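Local coordinates for protein alpha-L-rhamnosidase (Streptomyces avermitilis, PDB 3W5M) that hydrolyses terminal non-reducing alpha-L-rhamnose residues from alpha-L-rhamnosides, including citrus flavonoids and gum arabic, and binds L-rhamnose through a calcium-dependent carbohydrate-binding module, at residues H307-L321 / T358-L372. Numbering follows the deposited sequence.
Sequences HEFRLPHKKVSRARL and TYDVTSSVRPGANAL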
ATOM      1  N   HIS A 307      -5.579  -7.606 -29.719  1.00 19.94           N
ATOM      2  CA  HIS A 307      -4.889  -8.132 -30.878  1.00 22.83           C
ATOM      3  C   HIS A 307      -5.315  -9.575 -31.128  1.00 22.89           C
ATOM      4  O   HIS A 307      -5.186 -10.425 -30.232  1.00 21.55           O
ATOM      5  CB  HIS A 307      -3.400  -8.082 -30.608  1.00 23.14           C
ATOM      6  CG  HIS A 307      -2.562  -8.660 -31.705  1.00 25.43           C
ATOM      7  ND1 HIS A 307      -2.621  -8.213 -33.008  1.00 27.95           N
ATOM      8  CD2 HIS A 307      -1.617  -9.628 -31.681  1.00 26.85           C
ATOM      9  CE1 HIS A 307      -1.753  -8.886 -33.745  1.00 27.31           C
ATOM     10  NE2 HIS A 307      -1.141  -9.761 -32.969  1.00 28.77           N
ATOM     11  N   GLU A 308      -5.792  -9.863 -32.346  1.00 24.82           N
ATOM     12  CA  GLU A 308      -5.991 -11.262 -32.772  1.00 26.12           C
ATOM     13  C   GLU A 308      -4.806 -11.788 -33.573  1.00 25.79           C
ATOM     14  O   GLU A 308      -4.119 -11.015 -34.265  1.00 27.70           O
ATOM     15  CB  GLU A 308      -7.294 -11.449 -33.562  1.00 27.42           C
ATOM     16  CG  GLU A 308      -8.521 -11.307 -32.662  1.00 30.74           C
ATOM     17  CD  GLU A 308      -9.843 -11.646 -33.353  1.00 34.15           C
ATOM     18  OE1 GLU A 308      -9.880 -12.630 -34.133  1.00 33.55           O
ATOM     19  OE2 GLU A 308     -10.845 -10.925 -33.098  1.00 33.55           O
ATOM     20  N   PHE A 309      -4.563 -13.083 -33.444  1.00 26.91           N
ATOM     21  CA  PHE A 309      -3.450 -13.750 -34.106  1.00 28.86           C
ATOM     22  C   PHE A 309      -3.759 -15.235 -34.250  1.00 31.54           C
ATOM     23  O   PHE A 309      -4.613 -15.794 -33.540  1.00 34.60           O
ATOM     24  CB  PHE A 309      -2.133 -13.538 -33.317  1.00 27.47           C
ATOM     25  CG  PHE A 309      -2.226 -13.952 -31.869  1.00 26.59           C
ATOM     26  CD1 PHE A 309      -2.839 -13.118 -30.929  1.00 26.77           C
ATOM     27  CD2 PHE A 309      -1.746 -15.185 -31.456  1.00 26.20           C
ATOM     28  CE1 PHE A 309      -2.944 -13.522 -29.611  1.00 26.18           C
ATOM     29  CE2 PHE A 309      -1.833 -15.593 -30.132  1.00 26.95           C
ATOM     30  CZ  PHE A 309      -2.447 -14.761 -29.209  1.00 26.89           C
ATOM     31  N   ARG A 310      -3.045 -15.871 -35.171  1.00 32.48           N
ATOM     32  CA  ARG A 310      -3.210 -17.278 -35.474  1.00 34.80           C
ATOM     33  C   ARG A 310      -1.993 -18.033 -34.939  1.00 33.22           C
ATOM     34  O   ARG A 310      -0.856 -17.569 -35.073  1.00 33.07           O
ATOM     35  CB  ARG A 310      -3.347 -17.421 -36.999  1.00 41.39           C
ATOM     36  CG  ARG A 310      -3.810 -18.769 -37.528  1.00 49.30           C
ATOM     37  CD  ARG A 310      -3.338 -18.956 -38.972  1.00 56.67           C
ATOM     38  NE  ARG A 310      -4.000 -20.065 -39.664  1.00 62.18           N
ATOM     39  CZ  ARG A 310      -3.611 -20.579 -40.835  1.00 64.93           C
ATOM     40  NH1 ARG A 310      -2.537 -20.103 -41.467  1.00 65.98           N
ATOM     41  NH2 ARG A 310      -4.295 -21.585 -41.380  1.00 59.94           N
ATOM     42  N   LEU A 311      -2.231 -19.165 -34.288  1.00 32.07           N
ATOM     43  CA  LEU A 311      -1.167 -20.053 -33.849  1.00 33.29           C
ATOM     44  C   LEU A 311      -1.244 -21.367 -34.646  1.00 35.39           C
ATOM     45  O   LEU A 311      -2.314 -21.700 -35.169  1.00 35.00           O
ATOM     46  CB  LEU A 311      -1.282 -20.335 -32.346  1.00 30.72           C
ATOM     47  CG  LEU A 311      -1.085 -19.150 -31.389  1.00 32.03           C
ATOM     48  CD1 LEU A 311      -1.228 -19.611 -29.945  1.00 33.50           C
ATOM     49  CD2 LEU A 311       0.256 -18.481 -31.650  1.00 32.66           C
ATOM     50  N   PRO A 312      -0.121 -22.114 -34.741  1.00 36.77           N
ATOM     51  CA  PRO A 312      -0.197 -23.370 -35.505  1.00 37.89           C
ATOM     52  C   PRO A 312      -0.989 -24.465 -34.796  1.00 37.65           C
ATOM     53  O   PRO A 312      -1.143 -24.420 -33.573  1.00 34.73           O
ATOM     54  CB  PRO A 312       1.274 -23.781 -35.643  1.00 39.20           C
ATOM     55  CG  PRO A 312       1.943 -23.170 -34.460  1.00 38.24           C
ATOM     56  CD  PRO A 312       1.246 -21.851 -34.256  1.00 35.52           C
ATOM     57  N   HIS A 313      -1.481 -25.445 -35.559  1.00 40.62           N
ATOM     58  CA  HIS A 313      -2.096 -26.645 -34.978  1.00 40.88           C
ATOM     59  C   HIS A 313      -1.021 -27.664 -34.617  1.00 41.21           C
ATOM     60  O   HIS A 313      -0.817 -28.657 -35.330  1.00 40.31           O
ATOM     61  CB  HIS A 313      -3.121 -27.274 -35.938  1.00 45.66           C
ATOM     62  CG  HIS A 313      -4.262 -26.369 -36.276  1.00 48.53           C
ATOM     63  ND1 HIS A 313      -5.523 -26.529 -35.739  1.00 48.20           N
ATOM     64  CD2 HIS A 313      -4.330 -25.285 -37.087  1.00 48.66           C
ATOM     65  CE1 HIS A 313      -6.318 -25.580 -36.202  1.00 49.63           C
ATOM     66  NE2 HIS A 313      -5.620 -24.814 -37.024  1.00 48.25           N
ATOM     67  N   LYS A 314      -0.313 -27.392 -33.524  1.00 39.46           N
ATOM     68  CA  LYS A 314       0.697 -28.282 -32.985  1.00 36.60           C
ATOM     69  C   LYS A 314       0.473 -28.347 -31.512  1.00 33.13           C
ATOM     70  O   LYS A 314      -0.088 -27.426 -30.925  1.00 34.27           O
ATOM     71  CB  LYS A 314       2.105 -27.700 -33.151  1.00 37.86           C
ATOM     72  CG  LYS A 314       2.627 -27.595 -34.553  1.00 38.01           C
ATOM     73  CD  LYS A 314       4.026 -27.024 -34.466  1.00 36.01           C
ATOM     74  CE  LYS A 314       4.481 -26.529 -35.814  1.00 39.48           C
ATOM     75  NZ  LYS A 314       5.846 -25.943 -35.709  1.00 34.05           N
ATOM     76  N   LYS A 315       0.988 -29.403 -30.902  1.00 33.67           N
ATOM     77  CA  LYS A 315       0.906 -29.598 -29.473  1.00 31.50           C
ATOM     78  C   LYS A 315       1.760 -28.542 -28.726  1.00 32.27           C
ATOM     79  O   LYS A 315       2.948 -28.406 -28.985  1.00 30.61           O
ATOM     80  CB  LYS A 315       1.353 -31.024 -29.137  1.00 35.02           C
ATOM     81  CG  LYS A 315       1.531 -31.327 -27.660  1.00 40.03           C
ATOM     82  CD  LYS A 315       0.213 -31.285 -26.893  1.00 43.91           C
ATOM     83  CE  LYS A 315       0.387 -31.854 -25.492  1.00 45.80           C
ATOM     84  NZ  LYS A 315       0.690 -33.313 -25.525  1.00 49.33           N
ATOM     85  N   VAL A 316       1.118 -27.801 -27.827  1.00 31.11           N
ATOM     86  CA  VAL A 316       1.770 -26.776 -26.991  1.00 29.33           C
ATOM     87  C   VAL A 316       2.451 -27.456 -25.823  1.00 30.33           C
ATOM     88  O   VAL A 316       1.842 -28.281 -25.125  1.00 29.43           O
ATOM     89  CB  VAL A 316       0.740 -25.750 -26.466  1.00 28.19           C
ATOM     90  CG1 VAL A 316       1.368 -24.772 -25.477  1.00 29.35           C
ATOM     91  CG2 VAL A 316       0.081 -25.019 -27.625  1.00 27.17           C
ATOM     92  N   SER A 317       3.724 -27.138 -25.613  1.00 25.94           N
ATOM     93  CA  SER A 317       4.416 -27.615 -24.441  1.00 26.69           C
ATOM     94  C   SER A 317       4.330 -26.605 -23.299  1.00 27.04           C
ATOM     95  O   SER A 317       4.342 -27.000 -22.136  1.00 26.91           O
ATOM     96  CB  SER A 317       5.881 -27.981 -24.758  1.00 29.12           C
ATOM     97  OG  SER A 317       6.576 -26.859 -25.289  1.00 34.95           O
ATOM     98  N   ARG A 318       4.226 -25.306 -23.623  1.00 26.66           N
ATOM     99  CA  ARG A 318       4.229 -24.265 -22.568  1.00 27.73           C
ATOM    100  C   ARG A 318       3.845 -22.914 -23.158  1.00 24.98           C
ATOM    101  O   ARG A 318       4.164 -22.631 -24.305  1.00 25.26           O
ATOM    102  CB  ARG A 318       5.648 -24.182 -22.001  1.00 30.57           C
ATOM    103  CG  ARG A 318       5.821 -23.385 -20.740  1.00 34.89           C
ATOM    104  CD  ARG A 318       7.292 -23.365 -20.369  1.00 35.67           C
ATOM    105  NE  ARG A 318       8.020 -22.337 -21.115  1.00 37.61           N
ATOM    106  CZ  ARG A 318       9.229 -21.891 -20.763  1.00 39.29           C
ATOM    107  NH1 ARG A 318       9.833 -22.387 -19.684  1.00 34.49           N
ATOM    108  NH2 ARG A 318       9.834 -20.950 -21.487  1.00 39.28           N
ATOM    109  N   ALA A 319       3.145 -22.075 -22.397  1.00 23.12           N
ATOM    110  CA  ALA A 319       2.960 -20.684 -22.827  1.00 20.06           C
ATOM    111  C   ALA A 319       3.064 -19.788 -21.604  1.00 20.63           C
ATOM    112  O   ALA A 319       2.604 -20.163 -20.508  1.00 20.08           O
ATOM    113  CB  ALA A 319       1.632 -20.462 -23.563  1.00 20.14           C
ATOM    114  N   ARG A 320       3.689 -18.613 -21.797  1.00 18.82           N
ATOM    115  CA  ARG A 320       3.889 -17.650 -20.723  1.00 17.63           C
ATOM    116  C   ARG A 320       3.501 -16.299 -21.243  1.00 17.37           C
ATOM    117  O   ARG A 320       3.745 -15.978 -22.431  1.00 17.33           O
ATOM    118  CB  ARG A 320       5.382 -17.577 -20.322  1.00 17.10           C
ATOM    119  CG  ARG A 320       5.941 -18.879 -19.775  1.00 17.70           C
ATOM    120  CD  ARG A 320       5.313 -19.205 -18.420  1.00 19.46           C
ATOM    121  NE  ARG A 320       5.866 -20.419 -17.813  1.00 21.65           N
ATOM    122  CZ  ARG A 320       5.264 -21.604 -17.813  1.00 24.48           C
ATOM    123  NH1 ARG A 320       4.072 -21.746 -18.398  1.00 25.02           N
ATOM    124  NH2 ARG A 320       5.839 -22.645 -17.225  1.00 24.47           N
ATOM    125  N   LEU A 321       2.856 -15.501 -20.395  1.00 16.98           N
ATOM    126  CA  LEU A 321       2.666 -14.103 -20.714  1.00 17.21           C
ATOM    127  C   LEU A 321       3.503 -13.306 -19.712  1.00 17.54           C
ATOM    128  O   LEU A 321       3.340 -13.474 -18.511  1.00 17.68           O
ATOM    129  CB  LEU A 321       1.187 -13.672 -20.615  1.00 17.45           C
ATOM    130  CG  LEU A 321       0.862 -12.197 -20.857  1.00 18.21           C
ATOM    131  CD1 LEU A 321       1.025 -11.859 -22.334  1.00 18.56           C
ATOM    132  CD2 LEU A 321      -0.542 -11.808 -20.398  1.00 22.27           C
ATOM    133  N   THR A 358       4.629 -12.460 -14.508  1.00 18.43           N
ATOM    134  CA  THR A 358       4.740 -13.655 -15.352  1.00 19.87           C
ATOM    135  C   THR A 358       3.536 -14.558 -15.063  1.00 18.90           C
ATOM    136  O   THR A 358       3.248 -14.850 -13.894  1.00 19.18           O
ATOM    137  CB  THR A 358       6.021 -14.443 -15.032  1.00 19.93           C
ATOM    138  OG1 THR A 358       7.169 -13.604 -15.235  1.00 20.21           O
ATOM    139  CG2 THR A 358       6.154 -15.666 -15.958  1.00 20.56           C
ATOM    140  N   TYR A 359       2.853 -14.983 -16.128  1.00 19.22           N
ATOM    141  CA  TYR A 359       1.672 -15.836 -15.987  1.00 20.45           C
ATOM    142  C   TYR A 359       1.815 -17.087 -16.819  1.00 20.95           C
ATOM    143  O   TYR A 359       2.311 -17.035 -17.937  1.00 19.33           O
ATOM    144  CB  TYR A 359       0.391 -15.092 -16.399  1.00 20.32           C
ATOM    145  CG  TYR A 359       0.188 -13.763 -15.713  1.00 21.32           C
ATOM    146  CD1 TYR A 359      -0.380 -13.697 -14.421  1.00 22.21           C
ATOM    147  CD2 TYR A 359       0.552 -12.557 -16.348  1.00 20.95           C
ATOM    148  CE1 TYR A 359      -0.576 -12.477 -13.778  1.00 22.27           C
ATOM    149  CE2 TYR A 359       0.355 -11.327 -15.697  1.00 24.44           C
ATOM    150  CZ  TYR A 359      -0.211 -11.304 -14.414  1.00 24.96           C
ATOM    151  OH  TYR A 359      -0.409 -10.086 -13.763  1.00 28.45           O
ATOM    152  N   ASP A 360       1.369 -18.209 -16.248  1.00 22.01           N
ATOM    153  CA  ASP A 360       1.311 -19.476 -16.959  1.00 22.14           C
ATOM    154  C   ASP A 360      -0.010 -19.528 -17.713  1.00 22.48           C
ATOM    155  O   ASP A 360      -1.089 -19.594 -17.093  1.00 22.74           O
ATOM    156  CB  ASP A 360       1.373 -20.624 -15.943  1.00 24.20           C
ATOM    157  CG  ASP A 360       1.279 -22.013 -16.596  1.00 27.87           C
ATOM    158  OD1 ASP A 360       0.732 -22.150 -17.725  1.00 27.40           O
ATOM    159  OD2 ASP A 360       1.768 -22.972 -15.963  1.00 30.83           O
ATOM    160  N   VAL A 361       0.049 -19.520 -19.037  1.00 21.04           N
ATOM    161  CA  VAL A 361      -1.167 -19.528 -19.838  1.00 22.15           C
ATOM    162  C   VAL A 361      -1.224 -20.713 -20.806  1.00 21.64           C
ATOM    163  O   VAL A 361      -1.926 -20.660 -21.810  1.00 25.25           O
ATOM    164  CB  VAL A 361      -1.412 -18.191 -20.572  1.00 22.16           C
ATOM    165  CG1 VAL A 361      -1.615 -17.052 -19.558  1.00 22.57           C
ATOM    166  CG2 VAL A 361      -0.293 -17.893 -21.587  1.00 20.45           C
ATOM    167  N   THR A 362      -0.500 -21.770 -20.479  1.00 23.30           N
ATOM    168  CA  THR A 362      -0.427 -22.961 -21.324  1.00 25.85           C
ATOM    169  C   THR A 362      -1.821 -23.451 -21.739  1.00 28.87           C
ATOM    170  O   THR A 362      -2.047 -23.764 -22.911  1.00 28.78           O
ATOM    171  CB  THR A 362       0.350 -24.088 -20.614  1.00 26.49           C
ATOM    172  OG1 THR A 362       1.664 -23.623 -20.324  1.00 24.57           O
ATOM    173  CG2 THR A 362       0.489 -25.343 -21.522  1.00 25.66           C
ATOM    174  N   SER A 363      -2.756 -23.485 -20.798  1.00 28.75           N
ATOM    175  CA  SER A 363      -4.060 -24.118 -21.091  1.00 31.78           C
ATOM    176  C   SER A 363      -5.068 -23.162 -21.718  1.00 29.55           C
ATOM    177  O   SER A 363      -6.178 -23.576 -22.101  1.00 31.84           O
ATOM    178  CB  SER A 363      -4.630 -24.803 -19.845  1.00 32.40           C
ATOM    179  OG  SER A 363      -4.892 -23.850 -18.840  1.00 36.43           O
ATOM    180  N   SER A 364      -4.673 -21.894 -21.859  1.00 27.15           N
ATOM    181  CA  SER A 364      -5.490 -20.866 -22.470  1.00 28.01           C
ATOM    182  C   SER A 364      -5.232 -20.656 -23.949  1.00 27.38           C
ATOM    183  O   SER A 364      -6.089 -20.141 -24.645  1.00 30.19           O
ATOM    184  CB  SER A 364      -5.308 -19.535 -21.736  1.00 31.94           C
ATOM    185  OG  SER A 364      -6.404 -19.251 -20.896  1.00 38.61           O
ATOM    186  N   VAL A 365      -4.063 -21.041 -24.450  1.00 27.77           N
ATOM    187  CA  VAL A 365      -3.773 -20.801 -25.869  1.00 28.05           C
ATOM    188  C   VAL A 365      -4.478 -21.855 -26.715  1.00 26.86           C
ATOM    189  O   VAL A 365      -4.785 -22.927 -26.209  1.00 30.77           O
ATOM    190  CB  VAL A 365      -2.261 -20.802 -26.186  1.00 28.57           C
ATOM    191  CG1 VAL A 365      -1.579 -19.623 -25.503  1.00 29.69           C
ATOM    192  CG2 VAL A 365      -1.616 -22.101 -25.750  1.00 29.89           C
ATOM    193  N   ARG A 366      -4.717 -21.527 -27.978  1.00 26.88           N
ATOM    194  CA  ARG A 366      -5.477 -22.379 -28.908  1.00 29.02           C
ATOM    195  C   ARG A 366      -4.756 -22.584 -30.222  1.00 30.15           C
ATOM    196  O   ARG A 366      -3.984 -21.710 -30.653  1.00 28.75           O
ATOM    197  CB  ARG A 366      -6.822 -21.719 -29.246  1.00 28.28           C
ATOM    198  CG  ARG A 366      -7.751 -21.511 -28.076  1.00 29.79           C
ATOM    199  CD  ARG A 366      -9.005 -20.778 -28.546  1.00 30.09           C
ATOM    200  NE  ARG A 366      -9.933 -20.571 -27.433  1.00 31.15           N
ATOM    201  CZ  ARG A 366     -11.099 -19.929 -27.512  1.00 31.11           C
ATOM    202  NH1 ARG A 366     -11.543 -19.438 -28.668  1.00 30.19           N
ATOM    203  NH2 ARG A 366     -11.836 -19.805 -26.420  1.00 31.14           N
ATOM    204  N   PRO A 367      -5.032 -23.725 -30.892  1.00 30.00           N
ATOM    205  CA  PRO A 367      -4.673 -23.831 -32.299  1.00 32.23           C
ATOM    206  C   PRO A 367      -5.536 -22.881 -33.088  1.00 31.89           C
ATOM    207  O   PRO A 367      -6.708 -22.711 -32.768  1.00 34.83           O
ATOM    208  CB  PRO A 367      -5.061 -25.276 -32.664  1.00 31.64           C
ATOM    209  CG  PRO A 367      -6.000 -25.734 -31.599  1.00 33.65           C
ATOM    210  CD  PRO A 367      -5.545 -25.004 -30.356  1.00 32.25           C
ATOM    211  N   GLY A 368      -4.984 -22.267 -34.112  1.00 31.45           N
ATOM    212  CA  GLY A 368      -5.764 -21.364 -34.921  1.00 32.34           C
ATOM    213  C   GLY A 368      -5.931 -20.044 -34.203  1.00 32.97           C
ATOM    214  O   GLY A 368      -4.978 -19.524 -33.612  1.00 32.32           O
ATOM    215  N   ALA A 369      -7.154 -19.527 -34.223  1.00 29.28           N
ATOM    216  CA  ALA A 369      -7.408 -18.146 -33.873  1.00 27.74           C
ATOM    217  C   ALA A 369      -7.393 -17.894 -32.369  1.00 26.32           C
ATOM    218  O   ALA A 369      -7.982 -18.631 -31.566  1.00 25.27           O
ATOM    219  CB  ALA A 369      -8.703 -17.656 -34.504  1.00 30.51           C
ATOM    220  N   ASN A 370      -6.692 -16.826 -32.014  1.00 25.43           N
ATOM    221  CA  ASN A 370      -6.477 -16.434 -30.629  1.00 24.78           C
ATOM    222  C   ASN A 370      -6.702 -14.931 -30.516  1.00 22.63           C
ATOM    223  O   ASN A 370      -6.563 -14.200 -31.505  1.00 22.11           O
ATOM    224  CB  ASN A 370      -5.042 -16.754 -30.189  1.00 25.20           C
ATOM    225  CG  ASN A 370      -4.788 -18.234 -30.002  1.00 24.26           C
ATOM    226  OD1 ASN A 370      -4.766 -18.727 -28.881  1.00 23.71           O
ATOM    227  ND2 ASN A 370      -4.532 -18.949 -31.110  1.00 24.62           N
ATOM    228  N   ALA A 371      -7.081 -14.471 -29.324  1.00 22.01           N
ATOM    229  CA  ALA A 371      -7.154 -13.038 -29.049  1.00 22.13           C
ATOM    230  C   ALA A 371      -6.457 -12.743 -27.699  1.00 20.72           C
ATOM    231  O   ALA A 371      -6.685 -13.428 -26.707  1.00 19.91           O
ATOM    232  CB  ALA A 371      -8.606 -12.591 -28.989  1.00 23.07           C
ATOM    233  N   LEU A 372      -5.604 -11.727 -27.690  1.00 21.15           N
ATOM    234  CA  LEU A 372      -4.987 -11.242 -26.446  1.00 20.86           C
ATOM    235  C   LEU A 372      -5.523  -9.819 -26.250  1.00 20.04           C
ATOM    236  O   LEU A 372      -5.676  -9.066 -27.203  1.00 20.10           O
ATOM    237  CB  LEU A 372      -3.460 -11.290 -26.547  1.00 21.96           C
ATOM    238  CG  LEU A 372      -2.670 -10.811 -25.331  1.00 24.00           C
ATOM    239  CD1 LEU A 372      -2.898 -11.743 -24.163  1.00 21.77           C
ATOM    240  CD2 LEU A 372      -1.184 -10.734 -25.682  1.00 25.63           C
TER
HETATM  241  O   HOH W   1      -1.200 -23.283 -31.133  1.00 42.80           O
HETATM  242  O   HOH W   2       3.240 -24.460 -18.212  1.00 37.32           O
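Ala319 O is gripped by two donors from opposite faces of its carbonyl plane: Val361 N at 3.0 Å and the NH1 of Arg320. The contact lies at one end of a beta-sandwich in the rhamnosidase N-terminal domain, away from the annotated sites. Two connections, 312-315 and 361-367, each pass from one sheet to the other. Strand 307-311 pairs antiparallel with 368-372 in one sheet, and 316-321 with 358-360 in the other.

At the second ladder, Asp360 OD1 accepts from Thr362 N in an Asx turn. Thr362 OG1 then takes the N-H of Ala319 at 3.0 Å, where the strand pairing gives way to the turn. Arg320 folds back at chi2 (-68°), which brings NH1 to Asp360 OD1 in a salt bridge of 3.4 Å. A water joins Arg320 NH1, Asp360 OD2 and Thr362 OG1. Arg320 NE makes a further salt bridge to Glu109, so the guanidinium has two acidic partners.

Between the sheets, Val365 CG1 meets the Ala319 methyl, and its CG2 meets Val316 CG2 at 3.9 Å. Leu311 lies across the Asn370 amide, whose OD1 accepts from Arg366 N while ND2 donates to Arg366 O at 2.9 Å. These two bonds fix the rotation of the buried amide. Leu321 CD1 reaches Leu372 CD2 from the facing sheet.

Phe309 CG sits between its backbone N and carbonyl carbon (chi1 54°), which swings the ring over its strand partner. There Asn370 CB makes a CH-pi contact, 3.6 Å from the ring centroid of Phe309.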